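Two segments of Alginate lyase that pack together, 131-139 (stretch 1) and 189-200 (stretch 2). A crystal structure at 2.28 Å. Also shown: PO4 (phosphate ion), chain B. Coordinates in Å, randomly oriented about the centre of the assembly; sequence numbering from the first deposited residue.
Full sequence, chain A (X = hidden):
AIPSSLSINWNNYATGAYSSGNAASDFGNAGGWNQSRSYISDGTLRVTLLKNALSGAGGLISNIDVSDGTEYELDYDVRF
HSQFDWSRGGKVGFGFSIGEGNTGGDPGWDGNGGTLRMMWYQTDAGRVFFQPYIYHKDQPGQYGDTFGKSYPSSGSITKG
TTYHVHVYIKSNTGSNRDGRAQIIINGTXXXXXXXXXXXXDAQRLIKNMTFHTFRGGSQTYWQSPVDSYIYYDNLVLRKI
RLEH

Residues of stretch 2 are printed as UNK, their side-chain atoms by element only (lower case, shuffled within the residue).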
# COMPACT_ATOMS: atom_id res chain seq x y z
N GLN A 131 8.37 -0.50 6.22
CA GLN A 131 9.21 0.55 5.66
C GLN A 131 8.40 1.29 4.61
O GLN A 131 7.69 0.65 3.83
CB GLN A 131 10.51 -0.00 5.04
CG GLN A 131 10.35 -0.70 3.67
CD GLN A 131 11.67 -1.23 3.08
OE1 GLN A 131 12.69 -1.30 3.76
NE2 GLN A 131 11.63 -1.60 1.80
N PRO A 132 8.46 2.61 4.57
CA PRO A 132 7.90 3.33 3.43
C PRO A 132 8.53 2.84 2.14
O PRO A 132 9.63 2.29 2.13
CB PRO A 132 8.27 4.80 3.70
CG PRO A 132 8.71 4.85 5.14
CD PRO A 132 9.22 3.49 5.49
N TYR A 133 7.81 3.05 1.04
CA TYR A 133 8.28 2.62 -0.28
C TYR A 133 7.69 3.61 -1.29
O TYR A 133 6.62 3.37 -1.85
CB TYR A 133 7.89 1.18 -0.58
CG TYR A 133 8.72 0.58 -1.68
CD1 TYR A 133 10.05 0.25 -1.45
CD2 TYR A 133 8.20 0.38 -2.94
CE1 TYR A 133 10.83 -0.28 -2.44
CE2 TYR A 133 8.97 -0.16 -3.95
CZ TYR A 133 10.29 -0.49 -3.68
OH TYR A 133 11.08 -1.02 -4.68
N ILE A 134 8.39 4.71 -1.50
CA ILE A 134 7.84 5.87 -2.19
C ILE A 134 8.58 6.07 -3.51
O ILE A 134 9.81 6.18 -3.53
CB ILE A 134 7.93 7.13 -1.32
CG1 ILE A 134 7.49 6.83 0.11
CG2 ILE A 134 7.03 8.21 -1.85
CD1 ILE A 134 6.13 6.24 0.18
N TYR A 135 7.84 6.08 -4.61
CA TYR A 135 8.33 6.64 -5.85
C TYR A 135 7.90 8.10 -5.86
O TYR A 135 6.76 8.41 -5.50
CB TYR A 135 7.79 5.90 -7.08
CG TYR A 135 8.30 4.47 -7.24
CD1 TYR A 135 7.77 3.45 -6.47
CD2 TYR A 135 9.28 4.14 -8.17
CE1 TYR A 135 8.21 2.14 -6.59
CE2 TYR A 135 9.73 2.82 -8.31
CZ TYR A 135 9.19 1.83 -7.50
OH TYR A 135 9.60 0.50 -7.59
N HIS A 136 8.82 8.99 -6.20
CA HIS A 136 8.54 10.42 -6.28
C HIS A 136 9.60 11.08 -7.16
O HIS A 136 10.51 10.43 -7.67
CB HIS A 136 8.50 11.04 -4.89
CG HIS A 136 9.76 10.83 -4.12
ND1 HIS A 136 10.65 11.85 -3.84
CD2 HIS A 136 10.29 9.71 -3.56
CE1 HIS A 136 11.66 11.37 -3.15
NE2 HIS A 136 11.47 10.08 -2.96
N LYS A 137 9.45 12.40 -7.32
CA LYS A 137 10.25 13.12 -8.30
C LYS A 137 11.73 13.04 -7.98
O LYS A 137 12.57 13.09 -8.89
CB LYS A 137 9.80 14.57 -8.36
CG LYS A 137 10.67 15.45 -9.22
CD LYS A 137 10.42 15.19 -10.68
CE LYS A 137 11.46 15.89 -11.52
NZ LYS A 137 12.74 15.12 -11.39
N ASP A 138 12.08 12.91 -6.70
CA ASP A 138 13.47 13.04 -6.27
C ASP A 138 13.99 11.78 -5.59
O ASP A 138 14.98 11.85 -4.86
CB ASP A 138 13.63 14.25 -5.35
CG ASP A 138 13.21 15.55 -6.00
OD1 ASP A 138 13.92 15.99 -6.94
OD2 ASP A 138 12.18 16.13 -5.58
N GLN A 139 13.34 10.63 -5.81
CA GLN A 139 13.84 9.39 -5.24
C GLN A 139 15.30 9.19 -5.66
O GLN A 139 15.68 9.52 -6.79
CB GLN A 139 12.99 8.19 -5.67
CG GLN A 139 12.99 7.92 -7.16
CD GLN A 139 11.91 6.95 -7.58
OE1 GLN A 139 10.82 7.35 -7.99
NE2 GLN A 139 12.20 5.66 -7.48
N UNK A 189 5.21 7.93 14.41
CA UNK A 189 5.62 8.42 13.10
C UNK A 189 6.67 7.50 12.48
O UNK A 189 7.73 7.26 13.06
c UNK A 189 6.16 9.85 13.20
o UNK A 189 5.09 10.73 13.56
c UNK A 189 6.76 10.32 11.87
N UNK A 190 6.38 7.00 11.28
CA UNK A 190 7.37 6.22 10.55
C UNK A 190 8.03 7.16 9.56
O UNK A 190 9.26 7.33 9.56
c UNK A 190 6.73 5.02 9.83
c UNK A 190 7.81 4.14 9.21
c UNK A 190 5.88 4.22 10.80
N UNK A 191 7.22 7.79 8.73
CA UNK A 191 7.68 8.77 7.76
C UNK A 191 6.72 9.95 7.81
O UNK A 191 5.50 9.76 7.73
c UNK A 191 9.52 9.57 5.29
c UNK A 191 7.72 8.19 6.34
c UNK A 191 8.05 9.19 5.24
c UNK A 191 7.67 8.65 3.86
N UNK A 192 7.27 11.16 7.94
CA UNK A 192 6.46 12.38 7.85
C UNK A 192 7.38 13.45 7.26
O UNK A 192 8.04 14.19 7.98
o UNK A 192 5.20 14.84 10.24
c UNK A 192 5.22 14.16 9.18
c UNK A 192 5.90 12.79 9.21
o UNK A 192 4.71 14.56 8.11
N UNK A 193 7.41 13.51 5.93
CA UNK A 193 8.33 14.39 5.22
C UNK A 193 7.59 15.23 4.19
O UNK A 193 6.62 14.78 3.57
o UNK A 193 10.24 14.54 3.76
c UNK A 193 8.83 12.63 3.53
c UNK A 193 9.43 13.62 4.50
N UNK A 194 8.09 16.45 3.98
CA UNK A 194 7.68 17.17 2.80
C UNK A 194 8.37 16.54 1.60
O UNK A 194 9.41 15.88 1.74
c UNK A 194 8.01 18.66 2.94
N UNK A 195 7.79 16.70 0.42
CA UNK A 195 8.19 15.90 -0.73
C UNK A 195 7.75 16.61 -2.00
O UNK A 195 6.80 17.40 -1.99
c UNK A 195 7.59 14.48 -0.64
c UNK A 195 6.13 14.50 -1.02
c UNK A 195 8.35 13.49 -1.52
c UNK A 195 7.75 12.08 -1.50
N UNK A 196 8.44 16.33 -3.09
CA UNK A 196 8.02 16.71 -4.43
C UNK A 196 7.58 15.44 -5.14
O UNK A 196 8.38 14.51 -5.28
n UNK A 196 11.32 18.40 -6.91
n UNK A 196 13.60 18.53 -7.25
c UNK A 196 8.94 17.76 -6.63
c UNK A 196 12.37 19.01 -7.46
n UNK A 196 12.22 20.08 -8.23
c UNK A 196 9.17 17.41 -5.16
c UNK A 196 9.94 18.82 -7.09
N UNK A 197 6.30 15.38 -5.53
CA UNK A 197 5.78 14.23 -6.24
C UNK A 197 5.97 14.35 -7.75
O UNK A 197 6.35 13.38 -8.41
c UNK A 197 3.67 12.67 -2.57
c UNK A 197 3.70 11.65 -1.61
c UNK A 197 4.65 10.23 -3.32
c UNK A 197 3.95 13.74 -4.56
c UNK A 197 4.28 14.04 -5.97
c UNK A 197 4.62 11.24 -4.26
n UNK A 197 3.25 13.97 -2.46
c UNK A 197 3.42 14.60 -3.67
c UNK A 197 4.13 12.49 -3.88
c UNK A 197 4.20 10.44 -2.01
N UNK A 198 5.68 15.53 -8.29
CA UNK A 198 5.60 15.75 -9.72
C UNK A 198 6.23 17.10 -10.06
O UNK A 198 6.29 18.00 -9.21
o UNK A 198 3.40 16.73 -9.50
c UNK A 198 4.14 15.72 -10.20
c UNK A 198 3.49 14.37 -9.90
N UNK A 199 6.71 17.23 -11.30
CA UNK A 199 6.97 18.54 -11.86
C UNK A 199 6.00 18.92 -12.97
O UNK A 199 5.98 20.08 -13.39
o UNK A 199 8.79 17.47 -13.08
c UNK A 199 8.42 18.66 -12.36
c UNK A 199 9.37 18.86 -11.18
N UNK A 200 5.18 17.97 -13.43
CA UNK A 200 4.10 18.22 -14.39
C UNK A 200 2.79 18.39 -13.63
O UNK A 200 2.28 17.42 -13.05
c UNK A 200 2.80 17.16 -16.28
c UNK A 200 4.01 17.06 -15.37
o UNK A 200 2.31 18.25 -16.58
n UNK A 200 2.31 16.01 -16.74
P PO4 B . 8.73 -2.10 -7.36
O1 PO4 B . 7.23 -2.20 -7.39
O2 PO4 B . 9.29 -2.66 -8.65
O3 PO4 B . 9.31 -2.96 -6.25
O4 PO4 B . 9.15 -0.63 -7.23
O HOH W 1 10.89 14.71 -3.34

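Position 189 carries three side-chain atoms, a carbon bearing one oxygen and one carbon, and lies beyond the reach of stretch 1; this is Thr189. At position 190 the chain turns a corner, and the side chain consists of three carbons, the first carrying the other two. It points toward stretch 1 and meets the ring of Pro132, a purely apolar contact. The residue is Val190, whose CG1 lies 4.0 Å from Pro132 CD.

Position 191 has four carbons forked at the second. Its CB sits 3.7 Å from CG of Pro132, and the fork reaches on to Ile134, so one side chain bridges two residues of the strand. In Leu191, CD2 approaches Ile134 CG1 to 4.2 Å.

At position 192 two carbons, the second holding two oxygens, define a carboxylate that does not touch stretch 1: Asp192. Position 193 again shows one carbon bearing an oxygen and a carbon, also out of reach. The oxygen turns to the backbone of the next residue, and in Thr193 OG1 donates a hydrogen bond to the backbone O of position 194 at 2.6 Å. Position 194 has a single side-chain carbon and no contact with stretch 1; it is Ala194.

Position 195 holds four carbons forked at the first, with one arm two carbons long. Its CB points sideways, but the extended arm comes nearer to Ile134 and the imidazole of His136. In Ile195, CD1 lies 4.0 Å from Ile134 CG2 and 3.9 Å from the centroid of the His136 ring, over its face, a CH-pi contact.

Three carbons, a nitrogen and a carbon carrying two more nitrogens make position 196 a guanidinium, directed at the carboxylate of Asp138. For Arg196, NH2 to Asp138 OD1 is 2.6 Å and NE to Asp138 OD2 is 2.8 Å, a two-pronged salt bridge.

Position 197 bears one carbon followed by fused five- and six-membered rings with eight carbons and one nitrogen. The CA-to-CB bond points away, yet the ring swings back against Ile134: Trp197 CZ3 is 3.5 Å from Ile134 CG2.

Position 198 repeats the one-carbon, oxygen and carbon pattern but points away, and is Thr198. The same composition at position 199 places its oxygen against the Lys137 side chain; this is Thr199, with OG1 3.5 Å from Lys137 CE. At position 200 two carbons, the second with one oxygen and one nitrogen, fit an amide out of reach, Asn200.

The contact thus changes character along its length. Pro132 and Ile134 pack against an apolar set, Val190, Leu191, Ile195 and Trp197, while the type I turn beginning at His136 brings polar groups to the other end. There Lys137 N donates to Arg196 O at 3.1 Å, fixing backbone to backbone beside the salt bridge. Water 1 ties the same corner together, accepting from Arg196 N at 2.9 Å, donating to Asp138 OD2 at 2.9 Å and bonding to His136 ND1 at 2.9 Å.

Stretch 2 189-200: TVLDTAIRWTTN
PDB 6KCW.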